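Local atomic coordinates of succinoglycan biosynthesis protein (Bacillus cereus ATCC 14579, PDB entry 2QGM), a protein that is of unproven function, belongs to the erythromycin esterase-like family and may take part in succinoglycan biosynthesis. Residues N73-V77 against A290-Q294; A287-M291 against F327-L332; F180-I184 against V198-Y202; Y186-R191 against L236-E240; E345-T349 against T439-H443. All coordinates share one frame; numbering follows the deposited sequence.

Contact 1: residues N73-V77 against A290-Q294; sequences NAQYV and AMWAQ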
# COMPACT_ATOMS: atom_id res chain seq x y z
N ASN A 73 5.19 13.30 14.86
CA ASN A 73 6.47 12.65 14.64
C ASN A 73 6.36 11.16 14.34
O ASN A 73 7.31 10.41 14.52
CB ASN A 73 7.39 12.87 15.84
CG ASN A 73 6.70 12.57 17.16
OD1 ASN A 73 6.27 11.44 17.40
ND2 ASN A 73 6.59 13.58 18.02
N ALA A 74 5.19 10.72 13.88
CA ALA A 74 5.00 9.32 13.55
C ALA A 74 5.99 8.92 12.45
O ALA A 74 6.19 9.67 11.49
CB ALA A 74 3.57 9.08 13.07
N GLN A 75 6.62 7.75 12.59
CA GLN A 75 7.59 7.29 11.59
C GLN A 75 6.97 6.43 10.48
O GLN A 75 7.63 6.16 9.48
CB GLN A 75 8.72 6.51 12.26
CG GLN A 75 9.53 7.29 13.29
CD GLN A 75 10.62 6.44 13.91
OE1 GLN A 75 10.35 5.34 14.40
NE2 GLN A 75 11.85 6.93 13.88
N TYR A 76 5.72 6.00 10.66
CA TYR A 76 5.04 5.20 9.65
C TYR A 76 3.69 5.81 9.29
O TYR A 76 2.87 6.08 10.17
CB TYR A 76 4.77 3.77 10.12
CG TYR A 76 5.99 2.94 10.38
CD1 TYR A 76 6.73 3.10 11.54
CD2 TYR A 76 6.37 1.94 9.49
CE1 TYR A 76 7.82 2.28 11.83
CE2 TYR A 76 7.46 1.10 9.77
CZ TYR A 76 8.17 1.28 10.94
OH TYR A 76 9.20 0.42 11.28
N VAL A 77 3.45 6.02 8.00
CA VAL A 77 2.17 6.58 7.56
C VAL A 77 1.55 5.70 6.48
O VAL A 77 2.17 5.43 5.45
CB VAL A 77 2.33 8.02 6.99
CG1 VAL A 77 1.03 8.46 6.31
CG2 VAL A 77 2.67 9.00 8.10
N ALA A 290 7.33 -3.61 5.43
CA ALA A 290 7.27 -2.18 5.71
C ALA A 290 8.22 -1.81 6.85
O ALA A 290 8.95 -0.82 6.78
CB ALA A 290 5.86 -1.77 6.05
N MSE A 291 8.20 -2.62 7.91
CA MSE A 291 9.07 -2.40 9.06
C MSE A 291 10.52 -2.71 8.73
O MSE A 291 11.42 -2.09 9.28
CB MSE A 291 8.57 -3.22 10.25
CG MSE A 291 7.27 -2.62 10.79
SE MSE A 291 6.50 -3.49 12.33
CE MSE A 291 7.94 -3.21 13.60
N TRP A 292 10.75 -3.66 7.83
CA TRP A 292 12.12 -3.97 7.45
C TRP A 292 12.73 -2.73 6.79
O TRP A 292 13.89 -2.41 7.00
CB TRP A 292 12.16 -5.15 6.47
CG TRP A 292 13.49 -5.27 5.79
CD1 TRP A 292 14.62 -5.87 6.27
CD2 TRP A 292 13.83 -4.72 4.51
NE1 TRP A 292 15.65 -5.72 5.37
CE2 TRP A 292 15.19 -5.02 4.27
CE3 TRP A 292 13.12 -4.00 3.54
CZ2 TRP A 292 15.86 -4.62 3.11
CZ3 TRP A 292 13.78 -3.60 2.38
CH2 TRP A 292 15.14 -3.91 2.18
N ALA A 293 11.93 -2.04 5.98
CA ALA A 293 12.41 -0.87 5.29
C ALA A 293 12.81 0.23 6.28
O ALA A 293 13.86 0.87 6.12
CB ALA A 293 11.34 -0.34 4.34
N GLN A 294 11.98 0.44 7.29
CA GLN A 294 12.24 1.47 8.29
C GLN A 294 13.49 1.16 9.11
O GLN A 294 14.34 2.02 9.29
CB GLN A 294 11.04 1.59 9.23
CG GLN A 294 11.24 2.60 10.36
CD GLN A 294 11.50 4.01 9.86
OE1 GLN A 294 10.94 4.44 8.85
NE2 GLN A 294 12.35 4.73 10.58
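Tyr76, on strand 76-79 of the mixed central sheet, props its phenol end against Gln294, Met291 and Ala290 of helix 276-297, so the contact joins sheet to helix in an alpha/beta fold. The CG of Tyr76 stands beside the backbone N (chi1 -65°), and the ring runs out to the helix. Its OH ends against the aliphatic part of Gln294, 3.0 Å from CB and 3.1 Å from CG, a tight fit of hydroxyl on methylene carbons, with no hydrogen bond across the contact. Gln294 starts with CG beside its own carbonyl carbon (chi1 177°) and bends at the next torsion, which leaves CB and CG to the tyrosine and turns the amide toward Gln75 and the start of strand 301-304. That amide is held at both ends, OE1 by Thr301 OG1 and NE2 by Gly299 O, which fixes its rotation with its plane 59° from the tyrosine ring. Gln75 crosses Gln294 at about a right angle, with the two NE2 atoms 4.0 Å apart. On the helix, selenomethionine Met291 brings CG to 3.9 Å from Tyr76 CE2, and Ala290 O lies at the ring edge, also 3.9 Å from CE2.

Contact 2: residues A287-M291 against F327-L332; sequences ADHAM and FLKERL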
# COMPACT_ATOMS: atom_id res chain seq x y z
N ALA A 287 3.36 -6.21 6.41
CA ALA A 287 3.79 -5.44 7.57
C ALA A 287 5.28 -5.63 7.84
O ALA A 287 5.99 -4.66 8.11
CB ALA A 287 2.98 -5.84 8.80
N ASP A 288 5.74 -6.87 7.77
CA ASP A 288 7.15 -7.15 8.01
C ASP A 288 8.02 -6.37 7.03
O ASP A 288 9.01 -5.76 7.42
CB ASP A 288 7.45 -8.65 7.85
CG ASP A 288 6.86 -9.50 8.96
OD1 ASP A 288 6.52 -8.96 10.04
OD2 ASP A 288 6.75 -10.72 8.74
N HIS A 289 7.65 -6.40 5.76
CA HIS A 289 8.43 -5.68 4.77
C HIS A 289 8.46 -4.18 5.02
O HIS A 289 9.50 -3.54 4.87
CB HIS A 289 7.91 -5.98 3.36
CG HIS A 289 8.38 -7.30 2.83
ND1 HIS A 289 7.73 -7.98 1.83
CD2 HIS A 289 9.46 -8.06 3.16
CE1 HIS A 289 8.38 -9.10 1.56
NE2 HIS A 289 9.43 -9.18 2.35
N ALA A 290 7.33 -3.61 5.43
CA ALA A 290 7.27 -2.18 5.71
C ALA A 290 8.22 -1.81 6.85
O ALA A 290 8.95 -0.82 6.78
CB ALA A 290 5.86 -1.77 6.05
N MSE A 291 8.20 -2.62 7.91
CA MSE A 291 9.07 -2.40 9.06
C MSE A 291 10.52 -2.71 8.73
O MSE A 291 11.42 -2.09 9.28
CB MSE A 291 8.57 -3.22 10.25
CG MSE A 291 7.27 -2.62 10.79
SE MSE A 291 6.50 -3.49 12.33
CE MSE A 291 7.94 -3.21 13.60
N PHE A 327 -1.67 -5.23 12.10
CA PHE A 327 -0.40 -5.71 12.64
C PHE A 327 0.56 -4.56 12.86
O PHE A 327 1.36 -4.59 13.79
CB PHE A 327 0.23 -6.73 11.69
CG PHE A 327 -0.58 -7.97 11.53
CD1 PHE A 327 -1.01 -8.38 10.28
CD2 PHE A 327 -0.96 -8.72 12.65
CE1 PHE A 327 -1.79 -9.51 10.13
CE2 PHE A 327 -1.75 -9.86 12.52
CZ PHE A 327 -2.17 -10.26 11.25
N LEU A 328 0.49 -3.55 12.00
CA LEU A 328 1.34 -2.38 12.14
C LEU A 328 0.87 -1.56 13.35
O LEU A 328 1.68 -1.04 14.11
CB LEU A 328 1.29 -1.51 10.88
CG LEU A 328 1.97 -2.09 9.64
CD1 LEU A 328 1.61 -1.24 8.42
CD2 LEU A 328 3.49 -2.11 9.85
N LYS A 329 -0.44 -1.47 13.53
CA LYS A 329 -0.97 -0.71 14.67
C LYS A 329 -0.59 -1.39 15.98
O LYS A 329 -0.22 -0.73 16.95
CB LYS A 329 -2.49 -0.58 14.56
CG LYS A 329 -3.12 0.26 15.68
CD LYS A 329 -2.62 1.71 15.64
CE LYS A 329 -3.32 2.56 16.70
NZ LYS A 329 -2.75 3.94 16.79
N GLU A 330 -0.67 -2.72 16.01
CA GLU A 330 -0.33 -3.50 17.20
C GLU A 330 1.13 -3.35 17.59
O GLU A 330 1.46 -3.08 18.75
CB GLU A 330 -0.62 -4.99 16.97
CG GLU A 330 -2.08 -5.34 16.87
CD GLU A 330 -2.30 -6.78 16.43
OE1 GLU A 330 -1.69 -7.69 17.04
OE2 GLU A 330 -3.10 -7.01 15.50
N ARG A 331 2.00 -3.56 16.61
CA ARG A 331 3.44 -3.48 16.82
C ARG A 331 3.96 -2.06 17.02
O ARG A 331 4.91 -1.85 17.77
CB ARG A 331 4.18 -4.06 15.62
CG ARG A 331 3.84 -5.48 15.25
CD ARG A 331 4.57 -5.87 13.98
NE ARG A 331 4.19 -7.19 13.48
CZ ARG A 331 4.62 -7.69 12.33
NH1 ARG A 331 5.45 -6.99 11.57
NH2 ARG A 331 4.22 -8.90 11.94
N LEU A 332 3.34 -1.10 16.35
CA LEU A 332 3.81 0.28 16.41
C LEU A 332 3.02 1.27 17.26
O LEU A 332 3.54 2.32 17.63
CB LEU A 332 3.92 0.82 14.98
CG LEU A 332 4.83 -0.03 14.08
CD1 LEU A 332 4.68 0.44 12.65
CD2 LEU A 332 6.29 0.08 14.53
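The guanidinium of Arg331 has the methyl CB of Ala287 over one face, 3.9 Å from NH1, and takes Asp288 OD1 and the selenium of Met291 at its edge. OD1 of Asp288 serves both amino groups: Arg331 NH1 comes to 2.7 Å, almost in line with the C-O bond, and NH2 makes a weak second bond at 3.0 Å. Both bonds are bent, the weaker one to 129°, and OD1 is tilted somewhat from the guanidinium plane. This is a salt bridge forked onto one oxygen, with carboxylate and guanidinium planes only 18° apart. Arg331 reaches it with its chain extended from CG to NE, running past Met291, whose SE lies 3.5 Å from Arg331 CD. Beneath this polar rim, helices 276-297 and 324-332 pack against each other next to the central sheet of the alpha/beta fold, the axes of the two short segments 10.5 Å apart and inclined at 50°. Leu328 lies between the helices, its CD2 3.9 Å from Ala287 CB and the same distance from Met291 CG. Lys265 of helix 253-269 also touches Asp288. The bend of Met291 at its last torsion swings the terminal methyl round, so that CE meets Leu332 CD2 at 3.8 Å.

Contact 3: residues F180-I184 against V198-Y202; sequences FNKVI and VEENY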
# COMPACT_ATOMS: atom_id res chain seq x y z
N PHE A 180 15.43 -14.03 -7.81
CA PHE A 180 16.35 -15.13 -7.60
C PHE A 180 17.77 -14.72 -8.01
O PHE A 180 18.74 -15.07 -7.34
CB PHE A 180 15.90 -16.34 -8.40
CG PHE A 180 14.65 -16.97 -7.86
CD1 PHE A 180 14.71 -17.80 -6.74
CD2 PHE A 180 13.41 -16.71 -8.43
CE1 PHE A 180 13.56 -18.36 -6.21
CE2 PHE A 180 12.25 -17.26 -7.91
CZ PHE A 180 12.32 -18.10 -6.79
N ASN A 181 17.87 -13.97 -9.10
CA ASN A 181 19.16 -13.50 -9.60
C ASN A 181 19.79 -12.47 -8.66
O ASN A 181 21.01 -12.40 -8.53
CB ASN A 181 19.00 -12.91 -11.00
CG ASN A 181 19.10 -13.96 -12.09
OD1 ASN A 181 18.62 -15.08 -11.93
ND2 ASN A 181 19.71 -13.59 -13.21
N LYS A 182 18.96 -11.69 -7.98
CA LYS A 182 19.47 -10.70 -7.05
C LYS A 182 20.31 -11.43 -6.00
O LYS A 182 21.42 -11.02 -5.66
CB LYS A 182 18.32 -9.96 -6.37
CG LYS A 182 18.76 -8.74 -5.59
CD LYS A 182 19.09 -7.61 -6.55
CE LYS A 182 19.50 -6.34 -5.82
NZ LYS A 182 19.83 -5.25 -6.77
N VAL A 183 19.76 -12.54 -5.51
CA VAL A 183 20.42 -13.37 -4.49
C VAL A 183 21.61 -14.11 -5.08
O VAL A 183 22.72 -14.04 -4.55
CB VAL A 183 19.46 -14.44 -3.90
CG1 VAL A 183 20.20 -15.25 -2.83
CG2 VAL A 183 18.22 -13.79 -3.31
N ILE A 184 21.37 -14.84 -6.17
CA ILE A 184 22.41 -15.62 -6.82
C ILE A 184 23.63 -14.78 -7.20
O ILE A 184 24.77 -15.17 -6.95
CB ILE A 184 21.89 -16.30 -8.11
CG1 ILE A 184 20.77 -17.29 -7.77
CG2 ILE A 184 23.03 -17.04 -8.80
CD1 ILE A 184 21.22 -18.47 -6.94
N VAL A 198 23.33 -22.74 -3.21
CA VAL A 198 22.24 -21.80 -3.41
C VAL A 198 21.50 -22.07 -4.71
O VAL A 198 20.27 -22.14 -4.73
CB VAL A 198 22.75 -20.34 -3.40
CG1 VAL A 198 21.59 -19.38 -3.66
CG2 VAL A 198 23.40 -20.02 -2.06
N GLU A 199 22.23 -22.22 -5.81
CA GLU A 199 21.61 -22.47 -7.11
C GLU A 199 20.81 -23.76 -7.10
O GLU A 199 19.75 -23.85 -7.72
CB GLU A 199 22.68 -22.52 -8.20
CG GLU A 199 23.31 -21.16 -8.46
CD GLU A 199 24.22 -21.17 -9.66
OE1 GLU A 199 25.30 -21.81 -9.60
OE2 GLU A 199 23.85 -20.52 -10.67
N GLU A 200 21.31 -24.76 -6.38
CA GLU A 200 20.63 -26.04 -6.28
C GLU A 200 19.29 -25.85 -5.56
O GLU A 200 18.27 -26.39 -5.98
CB GLU A 200 21.48 -27.05 -5.51
CG GLU A 200 20.80 -28.38 -5.28
CD GLU A 200 20.58 -29.15 -6.57
OE1 GLU A 200 21.59 -29.60 -7.16
OE2 GLU A 200 19.42 -29.29 -7.00
N ASN A 201 19.30 -25.09 -4.47
CA ASN A 201 18.08 -24.87 -3.71
C ASN A 201 17.02 -24.06 -4.43
O ASN A 201 15.84 -24.20 -4.13
CB ASN A 201 18.39 -24.20 -2.37
CG ASN A 201 18.93 -25.18 -1.35
OD1 ASN A 201 20.14 -25.29 -1.15
ND2 ASN A 201 18.03 -25.92 -0.71
N TYR A 202 17.43 -23.21 -5.37
CA TYR A 202 16.50 -22.36 -6.12
C TYR A 202 16.09 -22.83 -7.52
O TYR A 202 15.09 -22.35 -8.06
CB TYR A 202 17.06 -20.95 -6.29
CG TYR A 202 17.06 -20.06 -5.06
CD1 TYR A 202 16.24 -20.32 -3.96
CD2 TYR A 202 17.86 -18.93 -5.03
CE1 TYR A 202 16.21 -19.45 -2.86
CE2 TYR A 202 17.84 -18.06 -3.95
CZ TYR A 202 17.02 -18.32 -2.88
OH TYR A 202 17.01 -17.41 -1.84
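An antiparallel helical hairpin, formed by helices 177-190 and 195-203, is closed here by Phe180, Val183 and Ile184 against Val198, Glu199 and Tyr202. The short segments run at 163° to each other, their axes 10.9 Å apart. The aromatic part is a T-shaped stack: Phe180 turns its edge to the face of Tyr202, ring centres 5.2 Å apart and planes at 76°. The Phe180 atom in front is CD1, lying off-centre over the tyrosine ring and 3.7 Å from its CG. Val183 comes from another direction, its CG1 at the rim of Tyr202 near the ring plane and 3.8 Å from CE2. The tyrosine thus has its face and its edge occupied by residues from successive turns of one helix. Ile263 of helix 253-269 touches both aromatic side chains, and Val233 of helix 220-236 reaches Val198 and Tyr202, so the hairpin packs into a larger helical bundle. Farther along, Ile184 folds its chain back at chi2 (-65°), bringing CD1 against Val198, Glu199 and the Tyr202 ring. There it lies 3.7 Å from Glu199 CG, and the methyl pair Ile184 CD1 and Val198 CG1 is pressed to 3.4 Å, tighter than ordinary van der Waals contact.

Contact 4: residues Y186-R191 against L236-E240; sequences YVRLHR and LLKDE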
# COMPACT_ATOMS: atom_id res chain seq x y z
N TYR A 186 24.68 -12.00 -5.93
CA TYR A 186 25.43 -11.62 -4.74
C TYR A 186 26.32 -12.76 -4.26
O TYR A 186 27.50 -12.55 -3.97
CB TYR A 186 24.47 -11.22 -3.62
CG TYR A 186 25.18 -11.06 -2.29
CD1 TYR A 186 25.96 -9.94 -2.02
CD2 TYR A 186 25.12 -12.06 -1.32
CE1 TYR A 186 26.66 -9.82 -0.83
CE2 TYR A 186 25.81 -11.95 -0.12
CZ TYR A 186 26.59 -10.83 0.11
OH TYR A 186 27.29 -10.71 1.29
N VAL A 187 25.76 -13.96 -4.19
CA VAL A 187 26.50 -15.13 -3.75
C VAL A 187 27.67 -15.45 -4.67
O VAL A 187 28.77 -15.77 -4.21
CB VAL A 187 25.58 -16.37 -3.67
CG1 VAL A 187 26.40 -17.62 -3.33
CG2 VAL A 187 24.51 -16.14 -2.62
N ARG A 188 27.44 -15.38 -5.98
CA ARG A 188 28.49 -15.68 -6.95
C ARG A 188 29.69 -14.73 -6.82
O ARG A 188 30.83 -15.11 -7.07
CB ARG A 188 27.93 -15.59 -8.37
CG ARG A 188 28.91 -15.98 -9.47
CD ARG A 188 28.23 -16.05 -10.83
NE ARG A 188 27.62 -14.78 -11.19
CZ ARG A 188 26.32 -14.62 -11.45
NH1 ARG A 188 25.49 -15.65 -11.39
NH2 ARG A 188 25.86 -13.41 -11.77
N LEU A 189 29.41 -13.49 -6.42
CA LEU A 189 30.44 -12.48 -6.28
C LEU A 189 31.10 -12.44 -4.91
O LEU A 189 32.33 -12.38 -4.80
CB LEU A 189 29.84 -11.11 -6.61
CG LEU A 189 30.65 -9.82 -6.41
CD1 LEU A 189 31.95 -9.88 -7.20
CD2 LEU A 189 29.81 -8.65 -6.87
N HIS A 190 30.28 -12.48 -3.86
CA HIS A 190 30.80 -12.39 -2.50
C HIS A 190 30.93 -13.68 -1.70
O HIS A 190 31.82 -13.77 -0.86
CB HIS A 190 29.95 -11.38 -1.72
CG HIS A 190 30.06 -9.98 -2.24
ND1 HIS A 190 31.14 -9.17 -1.96
CD2 HIS A 190 29.24 -9.26 -3.03
CE1 HIS A 190 30.98 -8.01 -2.56
NE2 HIS A 190 29.83 -8.03 -3.22
N ARG A 191 30.07 -14.66 -1.95
CA ARG A 191 30.16 -15.92 -1.21
C ARG A 191 30.20 -17.09 -2.19
O ARG A 191 29.29 -17.93 -2.22
CB ARG A 191 28.97 -16.05 -0.25
CG ARG A 191 28.59 -14.73 0.43
CD ARG A 191 27.66 -14.91 1.61
NE ARG A 191 28.36 -15.45 2.77
CZ ARG A 191 27.91 -15.38 4.02
NH1 ARG A 191 26.76 -14.78 4.29
NH2 ARG A 191 28.63 -15.90 5.01
N LEU A 236 21.67 -19.20 5.21
CA LEU A 236 23.03 -19.05 4.70
C LEU A 236 23.44 -17.59 4.52
O LEU A 236 24.63 -17.27 4.54
CB LEU A 236 23.15 -19.77 3.35
CG LEU A 236 22.99 -21.29 3.35
CD1 LEU A 236 22.76 -21.77 1.92
CD2 LEU A 236 24.22 -21.95 3.95
N LEU A 237 22.46 -16.71 4.35
CA LEU A 237 22.76 -15.30 4.15
C LEU A 237 22.37 -14.40 5.31
O LEU A 237 22.40 -13.18 5.19
CB LEU A 237 22.07 -14.82 2.87
CG LEU A 237 22.44 -15.57 1.59
CD1 LEU A 237 21.57 -15.07 0.46
CD2 LEU A 237 23.92 -15.36 1.27
N LYS A 238 22.02 -14.99 6.45
CA LYS A 238 21.61 -14.19 7.59
C LYS A 238 22.82 -13.52 8.24
O LYS A 238 22.66 -12.55 9.00
CB LYS A 238 20.87 -15.05 8.62
CG LYS A 238 20.16 -14.25 9.71
CD LYS A 238 19.27 -15.14 10.57
CE LYS A 238 18.43 -14.31 11.53
NZ LYS A 238 17.50 -15.15 12.35
N ASP A 239 24.01 -14.00 7.91
CA ASP A 239 25.24 -13.49 8.50
C ASP A 239 25.15 -13.80 9.97
O ASP A 239 25.10 -12.91 10.83
CB ASP A 239 25.40 -12.00 8.23
CG ASP A 239 26.19 -11.73 6.96
OD1 ASP A 239 26.13 -12.57 6.05
OD2 ASP A 239 26.88 -10.68 6.89
N GLU A 240 25.12 -15.10 10.24
CA GLU A 240 25.01 -15.62 11.58
C GLU A 240 25.85 -16.89 11.66
O GLU A 240 26.84 -17.02 10.95
CB GLU A 240 23.54 -15.93 11.86
CG GLU A 240 23.22 -16.47 13.23
CD GLU A 240 21.73 -16.40 13.51
OE1 GLU A 240 20.95 -16.89 12.67
OE2 GLU A 240 21.34 -15.87 14.57
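Arg191 and Asp239 form the charged part of this contact, which brings together the ends of two helices. Arg191 is the first residue to leave helix 177-190, and Leu237 does the same for helix 220-236. Arg191 NH1 stands 2.9 Å from Asp239 OD1 in a salt bridge that is one-sided, a single nitrogen meeting a single oxygen. The guanidinium and carboxylate planes are perpendicular, 90° apart.

A second polar approach comes from the backbone. Leu236 O lies over one face of the Arg191 guanidinium, 3.3 Å from NH1, at an angle too poor for a hydrogen bond. The attraction there is at most electrostatic, the cation sitting close to a carbonyl at the end of a helix.

The apolar contacts converge on one methyl, Leu237 CD2. It touches Arg191 CD at 3.8 Å and Val187 CG2 at 4.0 Å, and it meets the edge of the Tyr186 ring, 4.1 Å from CE2. With CD of Arg191 resting on Leu237, the bend at chi3 (74°) turns NE and the guanidinium off toward Asp239. Ala260 of helix 253-269 also touches Leu237, Ala256 of that helix touches Tyr186, and the Leu237 carbonyl is bonded to Tyr253 OH.

The chemistry implies a buried leucine doing the joining, with a solvent-side ion pair added at the rim. Because Asp239 also touches a crystal neighbour and the model breaks off after Glu240, the position of that pair in solution may be less fixed than that of the leucine.

Contact 5: residues E345-T349 against T439-H443; sequences EGNFT and TSPSH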
# COMPACT_ATOMS: atom_id res chain seq x y z
N GLU A 345 -18.89 9.92 -5.36
CA GLU A 345 -19.46 9.47 -6.62
C GLU A 345 -18.50 9.57 -7.80
O GLU A 345 -17.47 10.24 -7.73
CB GLU A 345 -20.72 10.29 -6.92
CG GLU A 345 -20.49 11.80 -6.81
CD GLU A 345 -21.73 12.62 -7.11
OE1 GLU A 345 -22.21 12.58 -8.27
OE2 GLU A 345 -22.23 13.31 -6.20
N GLY A 346 -18.85 8.91 -8.90
CA GLY A 346 -18.03 8.94 -10.08
C GLY A 346 -17.80 7.57 -10.69
O GLY A 346 -18.36 6.58 -10.23
N ASN A 347 -16.98 7.54 -11.73
CA ASN A 347 -16.65 6.29 -12.43
C ASN A 347 -15.21 5.92 -12.08
O ASN A 347 -14.40 6.79 -11.73
CB ASN A 347 -16.75 6.48 -13.94
CG ASN A 347 -18.19 6.60 -14.42
OD1 ASN A 347 -18.46 7.06 -15.53
ND2 ASN A 347 -19.12 6.17 -13.58
N PHE A 348 -14.88 4.65 -12.18
CA PHE A 348 -13.54 4.21 -11.86
C PHE A 348 -13.11 3.09 -12.79
O PHE A 348 -13.93 2.44 -13.43
CB PHE A 348 -13.47 3.73 -10.41
CG PHE A 348 -14.44 2.63 -10.11
CD1 PHE A 348 -14.11 1.30 -10.38
CD2 PHE A 348 -15.69 2.91 -9.58
CE1 PHE A 348 -15.03 0.28 -10.14
CE2 PHE A 348 -16.61 1.90 -9.34
CZ PHE A 348 -16.28 0.58 -9.62
N THR A 349 -11.80 2.86 -12.83
CA THR A 349 -11.20 1.82 -13.66
C THR A 349 -11.18 0.54 -12.85
O THR A 349 -10.87 0.56 -11.66
CB THR A 349 -9.75 2.17 -14.02
OG1 THR A 349 -9.71 3.41 -14.74
CG2 THR A 349 -9.13 1.06 -14.87
N THR A 439 -14.89 11.71 -8.30
CA THR A 439 -13.71 11.10 -8.90
C THR A 439 -14.02 10.52 -10.27
O THR A 439 -15.18 10.34 -10.64
CB THR A 439 -13.12 10.02 -7.97
OG1 THR A 439 -14.17 9.18 -7.48
CG2 THR A 439 -12.41 10.67 -6.79
N SER A 440 -12.97 10.25 -11.04
CA SER A 440 -13.13 9.71 -12.39
C SER A 440 -12.10 8.62 -12.63
O SER A 440 -11.18 8.43 -11.83
CB SER A 440 -12.98 10.84 -13.43
OG SER A 440 -11.70 11.45 -13.36
N PRO A 441 -12.23 7.87 -13.74
CA PRO A 441 -11.29 6.79 -14.06
C PRO A 441 -9.83 7.16 -14.28
O PRO A 441 -9.50 8.18 -14.89
CB PRO A 441 -11.89 6.17 -15.32
CG PRO A 441 -13.36 6.42 -15.16
CD PRO A 441 -13.37 7.86 -14.67
N SER A 442 -8.95 6.31 -13.75
CA SER A 442 -7.52 6.48 -13.91
C SER A 442 -7.21 6.24 -15.39
O SER A 442 -8.00 5.62 -16.10
CB SER A 442 -6.78 5.45 -13.06
OG SER A 442 -7.30 4.15 -13.31
N HIS A 443 -6.06 6.72 -15.85
CA HIS A 443 -5.68 6.56 -17.25
C HIS A 443 -4.54 5.57 -17.45
O HIS A 443 -3.38 5.91 -17.20
CB HIS A 443 -5.28 7.91 -17.84
CG HIS A 443 -6.31 8.98 -17.66
ND1 HIS A 443 -6.57 9.56 -16.44
CD2 HIS A 443 -7.16 9.56 -18.54
CE1 HIS A 443 -7.53 10.46 -16.57
NE2 HIS A 443 -7.91 10.47 -17.83
O HOH W 1 -13.65 6.71 -9.04
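Glu345 and Thr439 start two backbone runs that head the same way, only 5° apart end to end. Thr439 N gives a hydrogen bond of 3.0 Å to Glu345 O. Gly346 comes next, at a phi of 133°; a CB here would run into Thr439 O and the carbonyl O of Glu345. Its CA instead makes a CA-H...O contact of 3.2 Å with Thr439 O. Regular pairing then stops: Asn347 O faces Pro441 N at 3.1 Å, and the proline has no hydrogen to offer. A water answers that carbonyl instead, donating to Asn347 O at 2.8 Å and lying 3.0 Å from Thr439 OG1, a hydroxyl that is also bonded to Thr343.

Among the side chains, the Pro441 ring leans on Asn347, CG to CB 3.6 Å. Farther on, Thr349 OG1 and Ser442 OG share a hydrogen bond of 2.9 Å; the Thr349 hydroxyl stands beside its backbone N (chi1 -60°), which points it at the serine. Ser440 turns its OG to Glu88 on helix 87-104.

The chain turns a corner at Glu345, leaving strand 336-344. Beyond the C-terminal ends of two adjacent interior strands of the central alpha/beta sheet, 336-344 and 432-439, the two chains keep running side by side, one as strand 346-350 of a small antiparallel sheet with 363-366 and the other as an irregular tail.

Contacts 1 and 2 form one continuous patch: their centres are 8 Å apart, both use helix 276-297, and they share Ala290 and Met291. Tyr76 CD1 closes the seam by packing 3.5 Å from Leu332 CD1. Contacts 3 and 4 make a second patch on helix 177-190, with centres 11 Å apart; Val183 CG1 meets Leu237 CD1 at 3.6 Å. The two patches do not touch, contacts 1 and 3 coming to about 9 Å at their nearest atoms. Contact 5 lies across the centre of the chain from the rest, its centre about 30 Å from that of contact 1 and 47 Å from that of contact 4. No ligand marks an active site near any of the five contacts.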